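Local coordinates for protein beta-glucoside kinase (PDB 4HTL) that phosphorylates cellobiose with ATP to give cellobiose-6'-phosphate and may also act as a transcriptional regulator of the cellobiose uptake operon, at residues A[9-14]-A[45-50]; A[33-36]-A[41-44]; A[27-32]-A[52-57]; A[58-63]-A[91-96]; A[66-69]-A[74-77]. All coordinates share one frame; numbering follows the deposited sequence.

Contact 1. Residues A[9-14]-A[45-50]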
loop_
_atom_site.group_PDB
_atom_site.type_symbol
_atom_site.label_atom_id
_atom_site.label_comp_id
_atom_site.label_asym_id
_atom_site.label_seq_id
_atom_site.Cartn_x
_atom_site.Cartn_y
_atom_site.Cartn_z
ATOM N N PHE A 9 12.709 5.605 -24.974
ATOM C CA PHE A 9 11.358 5.774 -25.408
ATOM C C PHE A 9 10.407 5.842 -24.234
ATOM O O PHE A 9 10.425 4.988 -23.366
ATOM C CB PHE A 9 10.909 4.610 -26.303
ATOM C CG PHE A 9 11.709 4.466 -27.559
ATOM C CD1 PHE A 9 11.439 5.277 -28.637
ATOM C CD2 PHE A 9 12.762 3.562 -27.646
ATOM C CE1 PHE A 9 12.190 5.187 -29.797
ATOM C CE2 PHE A 9 13.523 3.469 -28.805
ATOM C CZ PHE A 9 13.241 4.288 -29.880
ATOM N N ASP A 10 9.503 6.811 -24.285
ATOM C CA ASP A 10 8.476 6.949 -23.268
ATOM C C ASP A 10 7.129 6.983 -23.945
ATOM O O ASP A 10 6.769 7.985 -24.600
ATOM C CB ASP A 10 8.693 8.231 -22.476
ATOM C CG ASP A 10 7.627 8.457 -21.415
ATOM O OD1 ASP A 10 6.977 7.488 -20.895
ATOM O OD2 ASP A 10 7.461 9.619 -21.088
ATOM N N ILE A 11 6.398 5.889 -23.782
ATOM C CA ILE A 11 5.107 5.689 -24.420
ATOM C C ILE A 11 4.012 6.297 -23.569
ATOM O O ILE A 11 3.685 5.774 -22.487
ATOM C CB ILE A 11 4.832 4.189 -24.626
ATOM C CG1 ILE A 11 5.933 3.573 -25.484
ATOM C CG2 ILE A 11 3.471 4.008 -25.294
ATOM C CD1 ILE A 11 5.985 2.052 -25.468
ATOM N N GLY A 12 3.496 7.436 -24.028
ATOM C CA GLY A 12 2.455 8.197 -23.324
ATOM C C GLY A 12 1.061 7.896 -23.827
ATOM O O GLY A 12 0.862 7.007 -24.673
ATOM N N GLY A 13 0.085 8.617 -23.276
ATOM C CA GLY A 13 -1.317 8.454 -23.665
ATOM C C GLY A 13 -1.596 8.994 -25.052
ATOM O O GLY A 13 -2.376 8.412 -25.790
ATOM N N THR A 14 -0.952 10.099 -25.414
ATOM C CA THR A 14 -1.172 10.695 -26.732
ATOM C C THR A 14 0.085 10.997 -27.543
ATOM O O THR A 14 -0.020 11.357 -28.724
ATOM C CB THR A 14 -1.979 11.999 -26.612
ATOM O OG1 THR A 14 -1.232 12.952 -25.843
ATOM C CG2 THR A 14 -3.342 11.733 -25.951
ATOM N N ALA A 45 6.547 1.331 -35.257
ATOM C CA ALA A 45 7.018 1.964 -36.508
ATOM C C ALA A 45 7.855 3.217 -36.187
ATOM O O ALA A 45 8.981 3.382 -36.683
ATOM C CB ALA A 45 5.834 2.311 -37.365
ATOM N N GLU A 46 7.324 4.060 -35.301
ATOM C CA GLU A 46 8.054 5.247 -34.838
ATOM C C GLU A 46 9.387 4.866 -34.193
ATOM O O GLU A 46 10.414 5.530 -34.417
ATOM C CB GLU A 46 7.221 6.059 -33.867
ATOM C CG GLU A 46 5.916 6.634 -34.371
ATOM C CD GLU A 46 6.055 7.855 -35.249
ATOM O OE1 GLU A 46 7.178 8.445 -35.331
ATOM O OE2 GLU A 46 4.996 8.231 -35.818
HETATM N N MSE A 47 9.403 3.789 -33.414
HETATM C CA MSE A 47 10.664 3.321 -32.839
HETATM C C MSE A 47 11.698 2.948 -33.894
HETATM O O MSE A 47 12.877 3.357 -33.808
HETATM C CB MSE A 47 10.424 2.119 -31.919
HETATM C CG MSE A 47 9.751 2.502 -30.650
HETATM SE SE MSE A 47 9.264 0.983 -29.574
HETATM C CE MSE A 47 8.907 1.909 -27.956
ATOM N N LYS A 48 11.265 2.149 -34.873
ATOM C CA LYS A 48 12.145 1.719 -35.953
ATOM C C LYS A 48 12.743 2.909 -36.688
ATOM O O LYS A 48 13.954 2.935 -36.992
ATOM C CB LYS A 48 11.392 0.817 -36.953
ATOM C CG LYS A 48 11.438 -0.631 -36.580
ATOM C CD LYS A 48 10.791 -1.500 -37.651
ATOM C CE LYS A 48 11.773 -1.867 -38.743
ATOM N NZ LYS A 48 12.854 -2.768 -38.243
ATOM N N VAL A 49 11.903 3.902 -36.958
ATOM C CA VAL A 49 12.339 5.109 -37.697
ATOM C C VAL A 49 13.358 5.896 -36.855
ATOM O O VAL A 49 14.419 6.278 -37.362
ATOM C CB VAL A 49 11.125 5.986 -38.118
ATOM C CG1 VAL A 49 11.562 7.379 -38.599
ATOM C CG2 VAL A 49 10.297 5.271 -39.189
ATOM N N PHE A 50 13.079 6.077 -35.565
ATOM C CA PHE A 50 14.015 6.807 -34.680
ATOM C C PHE A 50 15.370 6.110 -34.583
ATOM O O PHE A 50 16.403 6.770 -34.620
ATOM C CB PHE A 50 13.421 6.969 -33.281
ATOM C CG PHE A 50 14.219 7.861 -32.340
ATOM C CD1 PHE A 50 14.182 9.236 -32.449
ATOM C CD2 PHE A 50 14.993 7.308 -31.332
ATOM C CE1 PHE A 50 14.903 10.047 -31.566
ATOM C CE2 PHE A 50 15.724 8.111 -30.457
ATOM C CZ PHE A 50 15.682 9.479 -30.580
#
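Met47, a selenomethionine, lies along one face of the Phe9 ring for nearly its whole length. Its CB stands 4.1 Å from Phe9 CZ, at the far end of the ring. CG then meets the face itself, 3.7 Å from Phe9 CE1 and 15° off the ring normal through the centroid, a CH-pi contact offset toward the rim. With the chain extended beyond CG, SE stands above the same face at 4.8 Å from the centroid, a longer Met-aromatic approach, and CE ends 3.7 Å from Phe9 CB. This is the helix 40-52 packing on the first strand of the actin-like ATPase fold of ROK kinases; that strand runs into the loop with Gly12 and Gly13, part of a probable ATP site. CE also touches Ile11 CD1 at 3.8 Å, the two side chains meeting at about a right angle. One helical turn on from Met47, Phe50 CD2 approaches Phe9 CZ at 3.8 Å; the two ring planes stand at 76°, in an oblique pairing. Met18 of strand 15-21 touches both rings.

Contact 2. Residues A[33-36]-A[41-44]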
loop_
_atom_site.group_PDB
_atom_site.type_symbol
_atom_site.label_atom_id
_atom_site.label_comp_id
_atom_site.label_asym_id
_atom_site.label_seq_id
_atom_site.Cartn_x
_atom_site.Cartn_y
_atom_site.Cartn_z
ATOM N N ALA A 33 6.212 12.147 -31.340
ATOM C CA ALA A 33 5.201 11.812 -32.331
ATOM C C ALA A 33 3.852 11.668 -31.645
ATOM O O ALA A 33 3.741 10.982 -30.632
ATOM C CB ALA A 33 5.555 10.509 -33.020
ATOM N N GLU A 34 2.830 12.325 -32.186
ATOM C CA GLU A 34 1.451 12.057 -31.781
ATOM C C GLU A 34 1.082 10.630 -32.197
ATOM O O GLU A 34 1.342 10.220 -33.328
ATOM C CB GLU A 34 0.480 13.071 -32.413
ATOM C CG GLU A 34 0.585 14.477 -31.824
ATOM C CD GLU A 34 0.058 14.574 -30.396
ATOM O OE1 GLU A 34 -1.130 14.249 -30.173
ATOM O OE2 GLU A 34 0.824 14.989 -29.492
ATOM N N ILE A 35 0.515 9.865 -31.269
ATOM C CA ILE A 35 0.081 8.497 -31.561
ATOM C C ILE A 35 -1.429 8.394 -31.498
ATOM O O ILE A 35 -2.054 8.805 -30.516
ATOM C CB ILE A 35 0.664 7.466 -30.587
ATOM C CG1 ILE A 35 2.188 7.439 -30.688
ATOM C CG2 ILE A 35 0.093 6.088 -30.904
ATOM C CD1 ILE A 35 2.710 6.849 -31.979
ATOM N N SER A 36 -2.002 7.829 -32.562
ATOM C CA SER A 36 -3.446 7.735 -32.715
ATOM C C SER A 36 -4.040 6.480 -32.055
ATOM O O SER A 36 -3.605 5.359 -32.334
ATOM C CB SER A 36 -3.803 7.765 -34.206
ATOM O OG SER A 36 -5.153 8.131 -34.390
ATOM N N ASP A 41 1.272 -0.882 -33.147
ATOM C CA ASP A 41 2.005 -0.925 -34.417
ATOM C C ASP A 41 2.581 0.422 -34.846
ATOM O O ASP A 41 3.721 0.456 -35.322
ATOM C CB ASP A 41 1.166 -1.586 -35.503
ATOM C CG ASP A 41 0.916 -3.039 -35.199
ATOM O OD1 ASP A 41 1.893 -3.778 -34.916
ATOM O OD2 ASP A 41 -0.260 -3.433 -35.208
ATOM N N GLN A 42 1.836 1.521 -34.677
ATOM C CA GLN A 42 2.381 2.838 -34.966
ATOM C C GLN A 42 3.569 3.111 -34.045
ATOM O O GLN A 42 4.582 3.622 -34.476
ATOM C CB GLN A 42 1.308 3.907 -34.780
ATOM C CG GLN A 42 1.705 5.276 -35.308
ATOM C CD GLN A 42 2.001 5.264 -36.800
ATOM O OE1 GLN A 42 1.392 4.512 -37.560
ATOM N NE2 GLN A 42 2.949 6.089 -37.218
ATOM N N ILE A 43 3.446 2.735 -32.765
ATOM C CA ILE A 43 4.551 2.955 -31.846
ATOM C C ILE A 43 5.796 2.194 -32.293
ATOM O O ILE A 43 6.913 2.750 -32.265
ATOM C CB ILE A 43 4.197 2.588 -30.368
ATOM C CG1 ILE A 43 3.150 3.570 -29.808
ATOM C CG2 ILE A 43 5.451 2.508 -29.501
ATOM C CD1 ILE A 43 2.404 3.058 -28.605
ATOM N N LEU A 44 5.622 0.939 -32.724
ATOM C CA LEU A 44 6.762 0.154 -33.159
ATOM C C LEU A 44 7.392 0.774 -34.402
ATOM O O LEU A 44 8.636 0.765 -34.572
ATOM C CB LEU A 44 6.361 -1.284 -33.402
ATOM C CG LEU A 44 5.892 -2.058 -32.160
ATOM C CD1 LEU A 44 5.311 -3.382 -32.606
ATOM C CD2 LEU A 44 7.056 -2.253 -31.199
#
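The short connection from edge strand 27-34 into helix 40-52, part of the N-terminal actin-like domain of this ROK kinase, folds back on itself here through Ile35. Its CG1 lies beside the backbone N (chi1 -62°), and a second bend at chi2, -70°, aims CD1 at the first turn of the helix. That methyl rests 3.8 Å from Gln42 CG and 4.0 Å from Ile43 CG1. Behind it, Ile35 CG2 also reaches Ile43 CG1, at 4.1 Å, so one methylene of Ile43 is touched by several atoms of Ile35, the two side chains crossing at about a right angle. Gln42 offers its aliphatic part alone: the chain bends at chi2, 60°, and its NE2 bonds to Glu46 OE2 one turn farther along the helix. Ile35 and Gln42 each have a second conformer, so these distances hold for one copy and suggest some mobility at this partly exposed end. Leu16 of strand 15-21 also touches Ile35, while Ile43 packs against Ile81 and Phe84, and Leu44 leans on Leu89 and Trp92 of helix 89-97.

Contact 3. Residues A[27-32]-A[52-57]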
loop_
_atom_site.group_PDB
_atom_site.type_symbol
_atom_site.label_atom_id
_atom_site.label_comp_id
_atom_site.label_asym_id
_atom_site.label_seq_id
_atom_site.Cartn_x
_atom_site.Cartn_y
_atom_site.Cartn_z
ATOM N N ILE A 27 20.243 14.643 -22.092
ATOM C CA ILE A 27 19.476 14.211 -23.256
ATOM C C ILE A 27 19.913 15.064 -24.433
ATOM O O ILE A 27 19.585 16.255 -24.490
ATOM C CB ILE A 27 17.963 14.360 -23.000
ATOM C CG1 ILE A 27 17.557 13.428 -21.875
ATOM C CG2 ILE A 27 17.163 14.003 -24.245
ATOM C CD1 ILE A 27 16.105 13.563 -21.464
ATOM N N ILE A 28 20.651 14.452 -25.362
ATOM C CA ILE A 28 21.372 15.196 -26.398
ATOM C C ILE A 28 20.568 15.346 -27.676
ATOM O O ILE A 28 20.907 16.185 -28.511
ATOM C CB ILE A 28 22.793 14.603 -26.662
ATOM C CG1 ILE A 28 22.738 13.215 -27.273
ATOM C CG2 ILE A 28 23.615 14.551 -25.370
ATOM C CD1 ILE A 28 24.067 12.703 -27.793
ATOM N N LEU A 29 19.475 14.594 -27.798
ATOM C CA LEU A 29 18.555 14.688 -28.938
ATOM C C LEU A 29 17.184 14.220 -28.479
ATOM O O LEU A 29 17.081 13.280 -27.683
ATOM C CB LEU A 29 19.055 13.842 -30.136
ATOM C CG LEU A 29 18.259 13.933 -31.456
ATOM C CD1 LEU A 29 19.191 14.070 -32.657
ATOM C CD2 LEU A 29 17.286 12.770 -31.653
ATOM N N THR A 30 16.139 14.887 -28.938
ATOM C CA THR A 30 14.758 14.433 -28.702
ATOM C C THR A 30 13.938 14.386 -30.011
ATOM O O THR A 30 14.289 15.005 -31.020
ATOM C CB THR A 30 13.993 15.340 -27.748
ATOM O OG1 THR A 30 13.931 16.639 -28.306
ATOM C CG2 THR A 30 14.659 15.403 -26.370
ATOM N N LYS A 31 12.836 13.642 -29.954
ATOM C CA LYS A 31 11.849 13.570 -31.010
ATOM C C LYS A 31 10.537 13.127 -30.378
ATOM O O LYS A 31 10.529 12.299 -29.474
ATOM C CB LYS A 31 12.292 12.559 -32.076
ATOM C CG LYS A 31 11.471 12.599 -33.369
ATOM C CD LYS A 31 11.895 11.495 -34.316
ATOM C CE LYS A 31 11.103 11.512 -35.616
ATOM N NZ LYS A 31 11.467 10.349 -36.472
ATOM N N SER A 32 9.432 13.678 -30.838
ATOM C CA SER A 32 8.106 13.324 -30.340
ATOM C C SER A 32 7.189 13.022 -31.541
ATOM O O SER A 32 7.388 13.568 -32.638
ATOM C CB SER A 32 7.567 14.491 -29.502
ATOM O OG SER A 32 6.227 14.313 -29.126
ATOM N N ALA A 52 16.875 3.976 -36.808
ATOM C CA ALA A 52 17.603 4.090 -38.092
ATOM C C ALA A 52 18.244 5.465 -38.241
ATOM O O ALA A 52 19.341 5.591 -38.795
ATOM C CB ALA A 52 16.675 3.797 -39.275
ATOM N N GLU A 53 17.548 6.482 -37.731
ATOM C CA GLU A 53 18.044 7.865 -37.700
ATOM C C GLU A 53 19.188 8.104 -36.722
ATOM O O GLU A 53 19.793 9.151 -36.775
ATOM C CB GLU A 53 16.910 8.837 -37.320
ATOM C CG GLU A 53 15.802 8.944 -38.357
ATOM C CD GLU A 53 14.631 9.799 -37.911
ATOM O OE1 GLU A 53 14.413 9.952 -36.680
ATOM O OE2 GLU A 53 13.929 10.320 -38.812
ATOM N N ASN A 54 19.441 7.166 -35.809
ATOM C CA ASN A 54 20.372 7.369 -34.710
ATOM C C ASN A 54 21.229 6.128 -34.529
ATOM O O ASN A 54 21.124 5.406 -33.534
ATOM C CB ASN A 54 19.607 7.704 -33.421
ATOM C CG ASN A 54 18.981 9.081 -33.463
ATOM O OD1 ASN A 54 19.687 10.090 -33.344
ATOM N ND2 ASN A 54 17.659 9.141 -33.655
ATOM N N THR A 55 22.114 5.912 -35.495
ATOM C CA THR A 55 22.851 4.660 -35.594
ATOM C C THR A 55 23.993 4.555 -34.590
ATOM O O THR A 55 24.609 3.500 -34.471
ATOM C CB THR A 55 23.390 4.440 -37.026
ATOM O OG1 THR A 55 24.282 5.511 -37.386
ATOM C CG2 THR A 55 22.239 4.388 -38.022
ATOM N N ASP A 56 24.274 5.627 -33.861
ATOM C CA ASP A 56 25.343 5.591 -32.856
ATOM C C ASP A 56 24.850 5.170 -31.463
ATOM O O ASP A 56 25.647 5.076 -30.531
ATOM C CB ASP A 56 26.116 6.928 -32.800
ATOM C CG ASP A 56 25.203 8.142 -32.715
ATOM O OD1 ASP A 56 23.965 7.972 -32.784
ATOM O OD2 ASP A 56 25.732 9.265 -32.590
ATOM N N VAL A 57 23.556 4.910 -31.307
ATOM C CA VAL A 57 23.054 4.382 -30.027
ATOM C C VAL A 57 23.588 2.967 -29.747
ATOM O O VAL A 57 23.784 2.160 -30.662
ATOM C CB VAL A 57 21.513 4.510 -29.852
ATOM C CG1 VAL A 57 21.052 5.939 -30.085
ATOM C CG2 VAL A 57 20.739 3.578 -30.752
#
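Extended chains bring Lys31 and Glu53 together: Lys31 has every torsion near 180° from chi1 (-169°) to chi4, and Glu53 is drawn out beyond CG, with chi2 at 174°. The lysine starts from edge strand 27-34 of the N-terminal actin-like domain, the glutamate from the loop that leaves helix 40-52, so their salt bridge ties the outer rim of the sheet to the end of the helix that covers it. NZ lies 3.0 Å from Glu53 OE1, reached on the syn side and 29° out of the carboxylate plane; a second, weak bond runs from NZ to Glu53 OE2 at 3.4 Å. The two side chains cross at about a right angle, and Lys31 CD and CE both pass 3.8 Å from Glu53 OE1. Phe50 of the helix packs on Lys31 CB and also touches Leu29, while Val49 comes up beside the lysine NZ. After Glu53 the chain enters a type I turn from Asn54 to Val57. Asn54 ND2 bonds to the backbone O of Phe50, and its OD1 lies beside the leucine: Leu29 CD2 and CD1 approach Asn54 OD1 at 4.0 Å and 4.1 Å.

Contact 4. Residues A[58-63]-A[91-96]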
loop_
_atom_site.group_PDB
_atom_site.type_symbol
_atom_site.label_atom_id
_atom_site.label_comp_id
_atom_site.label_asym_id
_atom_site.label_seq_id
_atom_site.Cartn_x
_atom_site.Cartn_y
_atom_site.Cartn_z
ATOM N N THR A 58 23.863 2.707 -28.464
ATOM C CA THR A 58 24.499 1.478 -28.013
ATOM C C THR A 58 23.572 0.678 -27.083
ATOM O O THR A 58 23.938 -0.394 -26.588
ATOM C CB THR A 58 25.796 1.821 -27.263
ATOM O OG1 THR A 58 25.476 2.683 -26.161
ATOM C CG2 THR A 58 26.837 2.523 -28.200
ATOM N N GLY A 59 22.367 1.204 -26.852
ATOM C CA GLY A 59 21.415 0.598 -25.938
ATOM C C GLY A 59 20.043 1.233 -26.106
ATOM O O GLY A 59 19.918 2.336 -26.653
ATOM N N ILE A 60 19.015 0.519 -25.652
ATOM C CA ILE A 60 17.633 0.979 -25.776
ATOM C C ILE A 60 16.925 0.813 -24.434
ATOM O O ILE A 60 17.024 -0.252 -23.815
ATOM C CB ILE A 60 16.854 0.215 -26.876
ATOM C CG1 ILE A 60 17.545 0.322 -28.264
ATOM C CG2 ILE A 60 15.407 0.716 -26.937
ATOM C CD1 ILE A 60 16.981 -0.615 -29.322
ATOM N N ALA A 61 16.217 1.868 -24.004
ATOM C CA ALA A 61 15.518 1.918 -22.713
ATOM C C ALA A 61 14.088 2.363 -22.990
ATOM O O ALA A 61 13.857 3.359 -23.688
ATOM C CB ALA A 61 16.202 2.912 -21.766
ATOM N N VAL A 62 13.131 1.603 -22.483
ATOM C CA VAL A 62 11.712 1.867 -22.722
ATOM C C VAL A 62 10.947 2.064 -21.420
ATOM O O VAL A 62 11.109 1.276 -20.452
ATOM C CB VAL A 62 11.069 0.698 -23.519
ATOM C CG1 VAL A 62 9.575 0.962 -23.781
ATOM C CG2 VAL A 62 11.857 0.429 -24.812
ATOM N N SER A 63 10.071 3.083 -21.431
ATOM C CA SER A 63 9.052 3.303 -20.417
ATOM C C SER A 63 7.688 3.022 -21.108
ATOM O O SER A 63 7.295 3.702 -22.068
ATOM C CB SER A 63 9.137 4.745 -19.888
ATOM O OG SER A 63 7.940 5.218 -19.323
ATOM N N GLU A 91 12.418 -8.513 -26.299
ATOM C CA GLU A 91 12.935 -9.477 -27.275
ATOM C C GLU A 91 12.738 -9.007 -28.709
ATOM O O GLU A 91 13.567 -9.291 -29.562
ATOM C CB GLU A 91 12.302 -10.835 -27.085
ATOM C CG GLU A 91 12.811 -11.557 -25.859
ATOM C CD GLU A 91 12.099 -12.872 -25.619
ATOM O OE1 GLU A 91 12.495 -13.558 -24.661
ATOM O OE2 GLU A 91 11.146 -13.217 -26.363
ATOM N N TRP A 92 11.639 -8.298 -28.968
ATOM C CA TRP A 92 11.387 -7.723 -30.284
ATOM C C TRP A 92 12.464 -6.742 -30.650
ATOM O O TRP A 92 13.044 -6.830 -31.734
ATOM C CB TRP A 92 10.012 -7.048 -30.324
ATOM C CG TRP A 92 9.615 -6.574 -31.699
ATOM C CD1 TRP A 92 9.006 -7.311 -32.705
ATOM C CD2 TRP A 92 9.777 -5.220 -32.262
ATOM N NE1 TRP A 92 8.791 -6.532 -33.829
ATOM C CE2 TRP A 92 9.224 -5.267 -33.622
ATOM C CE3 TRP A 92 10.284 -4.023 -31.785
ATOM C CZ2 TRP A 92 9.211 -4.145 -34.454
ATOM C CZ3 TRP A 92 10.264 -2.902 -32.629
ATOM C CH2 TRP A 92 9.741 -2.965 -33.935
ATOM N N LEU A 93 12.753 -5.814 -29.736
ATOM C CA LEU A 93 13.749 -4.772 -29.972
ATOM C C LEU A 93 15.170 -5.358 -30.076
ATOM O O LEU A 93 15.979 -4.882 -30.881
ATOM C CB LEU A 93 13.665 -3.687 -28.882
ATOM C CG LEU A 93 12.500 -2.680 -28.959
ATOM C CD1 LEU A 93 12.330 -1.883 -27.651
ATOM C CD2 LEU A 93 12.715 -1.746 -30.140
ATOM N N GLU A 94 15.462 -6.386 -29.278
ATOM C CA GLU A 94 16.753 -7.081 -29.351
ATOM C C GLU A 94 16.933 -7.740 -30.719
ATOM O O GLU A 94 18.017 -7.665 -31.314
ATOM C CB GLU A 94 16.874 -8.148 -28.261
ATOM C CG GLU A 94 17.078 -7.605 -26.867
ATOM C CD GLU A 94 16.951 -8.670 -25.801
ATOM O OE1 GLU A 94 16.265 -9.692 -26.032
ATOM O OE2 GLU A 94 17.526 -8.456 -24.717
ATOM N N ALA A 95 15.871 -8.376 -31.216
ATOM C CA ALA A 95 15.912 -9.064 -32.502
ATOM C C ALA A 95 16.039 -8.041 -33.637
ATOM O O ALA A 95 16.747 -8.266 -34.599
ATOM C CB ALA A 95 14.667 -9.930 -32.705
ATOM N N GLU A 96 15.322 -6.926 -33.525
ATOM C CA GLU A 96 15.355 -5.894 -34.548
ATOM C C GLU A 96 16.692 -5.163 -34.649
ATOM O O GLU A 96 17.029 -4.699 -35.730
ATOM C CB GLU A 96 14.250 -4.864 -34.307
ATOM C CG GLU A 96 12.845 -5.384 -34.556
ATOM C CD GLU A 96 12.564 -5.661 -36.014
ATOM O OE1 GLU A 96 12.953 -4.835 -36.873
ATOM O OE2 GLU A 96 11.947 -6.711 -36.296
#
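A single methyl, Leu93 CD1, makes the close part of this contact, reaching from helix 89-97 to strand 59-64. Val62 CG2 lies 3.7 Å from Leu93 CD1, and Ile60 CG2 is a little farther from that methyl at 4.1 Å. Ile60 and Val62 are alternate residues, so both point to the same face of the strand, and the leucine reaches both. A chi1 of -180° sets Val62 CG2 beside its backbone N, and this is the branch that meets the leucine. The strand is an inner one of the five-stranded sheet of an actin-like ATPase domain, and on its other face Ala61 packs against helix 280-293. Around the close part, Val101 touches both Ile60 and Leu93, and Phe9 touches Ile60. The outer side of the helix takes no part in the contact and is largely open to solvent, with Glu91, Ala95 and Glu96 exposed there. Packing on that side stays within the helix: Glu96 CG lies over the centre of the Trp92 ring, 3.6 Å above its plane.

Contact 5. Residues A[66-69]-A[74-77]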
loop_
_atom_site.group_PDB
_atom_site.type_symbol
_atom_site.label_atom_id
_atom_site.label_comp_id
_atom_site.label_asym_id
_atom_site.label_seq_id
_atom_site.Cartn_x
_atom_site.Cartn_y
_atom_site.Cartn_z
ATOM N N GLY A 66 1.257 -0.193 -18.570
ATOM C CA GLY A 66 0.765 -1.527 -18.289
ATOM C C GLY A 66 1.709 -2.271 -17.340
ATOM O O GLY A 66 2.388 -1.637 -16.512
ATOM N N TYR A 67 1.766 -3.606 -17.481
ATOM C CA TYR A 67 2.466 -4.460 -16.555
ATOM C C TYR A 67 3.584 -5.121 -17.322
ATOM O O TYR A 67 3.343 -5.783 -18.360
ATOM C CB TYR A 67 1.486 -5.490 -15.954
ATOM C CG TYR A 67 0.237 -4.888 -15.330
ATOM C CD1 TYR A 67 0.291 -3.712 -14.588
ATOM C CD2 TYR A 67 -0.985 -5.554 -15.399
ATOM C CE1 TYR A 67 -0.855 -3.185 -14.010
ATOM C CE2 TYR A 67 -2.128 -5.029 -14.848
ATOM C CZ TYR A 67 -2.054 -3.863 -14.124
ATOM O OH TYR A 67 -3.187 -3.323 -13.555
ATOM N N VAL A 68 4.804 -4.882 -16.864
ATOM C CA VAL A 68 6.013 -5.318 -17.542
ATOM C C VAL A 68 6.903 -6.076 -16.580
ATOM O O VAL A 68 7.209 -5.552 -15.501
ATOM C CB VAL A 68 6.842 -4.081 -18.022
ATOM C CG1 VAL A 68 8.179 -4.525 -18.599
ATOM C CG2 VAL A 68 6.064 -3.257 -19.029
ATOM N N ASN A 69 7.320 -7.281 -16.960
ATOM C CA ASN A 69 8.354 -7.996 -16.247
ATOM C C ASN A 69 9.666 -7.332 -16.644
ATOM O O ASN A 69 10.081 -7.399 -17.793
ATOM C CB ASN A 69 8.323 -9.475 -16.604
ATOM C CG ASN A 69 9.398 -10.277 -15.905
ATOM O OD1 ASN A 69 10.486 -9.768 -15.625
ATOM N ND2 ASN A 69 9.100 -11.552 -15.622
ATOM N N LEU A 74 8.684 -9.052 -20.880
ATOM C CA LEU A 74 7.326 -9.421 -21.262
ATOM C C LEU A 74 6.300 -8.468 -20.694
ATOM O O LEU A 74 6.180 -8.337 -19.467
ATOM C CB LEU A 74 7.006 -10.851 -20.810
ATOM C CG LEU A 74 5.595 -11.362 -21.096
ATOM C CD1 LEU A 74 5.371 -11.443 -22.603
ATOM C CD2 LEU A 74 5.405 -12.719 -20.433
ATOM N N ILE A 75 5.548 -7.823 -21.584
ATOM C CA ILE A 75 4.386 -6.978 -21.221
ATOM C C ILE A 75 3.194 -7.898 -21.167
ATOM O O ILE A 75 2.767 -8.428 -22.184
ATOM C CB ILE A 75 4.108 -5.865 -22.256
ATOM C CG1 ILE A 75 5.326 -4.957 -22.408
ATOM C CG2 ILE A 75 2.878 -5.016 -21.870
ATOM C CD1 ILE A 75 5.213 -3.909 -23.510
ATOM N N THR A 76 2.688 -8.124 -19.961
ATOM C CA THR A 76 1.574 -9.023 -19.771
ATOM C C THR A 76 0.248 -8.329 -20.100
ATOM O O THR A 76 -0.661 -8.953 -20.583
ATOM C CB THR A 76 1.589 -9.592 -18.348
ATOM O OG1 THR A 76 1.479 -8.523 -17.414
ATOM C CG2 THR A 76 2.938 -10.300 -18.097
HETATM N N MSE A 77 0.156 -7.030 -19.847
HETATM C CA MSE A 77 -1.054 -6.244 -20.130
HETATM C C MSE A 77 -0.530 -4.908 -20.610
HETATM O O MSE A 77 0.205 -4.252 -19.881
HETATM C CB MSE A 77 -1.888 -6.070 -18.845
HETATM C CG MSE A 77 -3.334 -5.561 -19.019
HETATM SE SE MSE A 77 -3.664 -3.620 -19.181
HETATM C CE MSE A 77 -2.758 -2.893 -17.628
#
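Over one face of the Tyr67 ring sits the CE methyl of Met77, a selenomethionine, 3.6 Å from Tyr67 CE2 and 18° off the ring normal, in a CH-pi contact. Two bends in the Met77 chain, chi2 -84° and chi3 -53°, fold CE back over the ring in the conformer described, though a second one is present; its CB lies 3.6 Å from Tyr67 CD2. Beneath the side chains, Tyr67 N bonds to Met77 O at 2.9 Å, an antiparallel hydrogen-bonded pair. Tyr67 O takes Thr76 N at 2.9 Å. The register slips by one residue between Tyr67 and Val68, a beta bulge in the hairpin of strands 67-68 and 74-77, part of a small three-stranded antiparallel sheet. Past the bulge, Val68 and Ile75 form a non-hydrogen-bonded pair whose side chains touch at CG2 and CG1, 3.9 Å apart in one of two Val68 conformers, and Asn69 N bonds to Leu74 O at 2.9 Å. Gly66 CA lies 3.2 Å from Met77 O in a CA-H...O contact, and the backbone angles of Gly66, with phi positive, by themselves call for glycine. Farther out, Tyr67 OH is held by Glu155, Asn69 OD1 accepts from the backbone N of Lys71 and Thr72, and Arg267 of the second subunit packs on Tyr67.

How the contacts relate
Contacts 1 and 4 are buried and apolar, laid on neighbouring strands 6-11 and 59-64 of one sheet; a backbone bond from Ser63 N to Phe9 O joins the strands, and Lys48 packs on Trp92 between their helices. Contacts 1 and 2 share helix 40-52, where Ile11 meets Ile43, and contact 2 is nested inside the loop that contact 1 closes. Contacts 2 and 3 both use edge strand 27-34 and are only partly buried: contact 2 stays apolar, whereas contact 3, on an exposed edge, adds a salt bridge to modest packing. Contact 5 belongs to a different sheet, its centre about 25 Å from that of contact 3, and is the one whose own two segments are held by backbone hydrogen bonds.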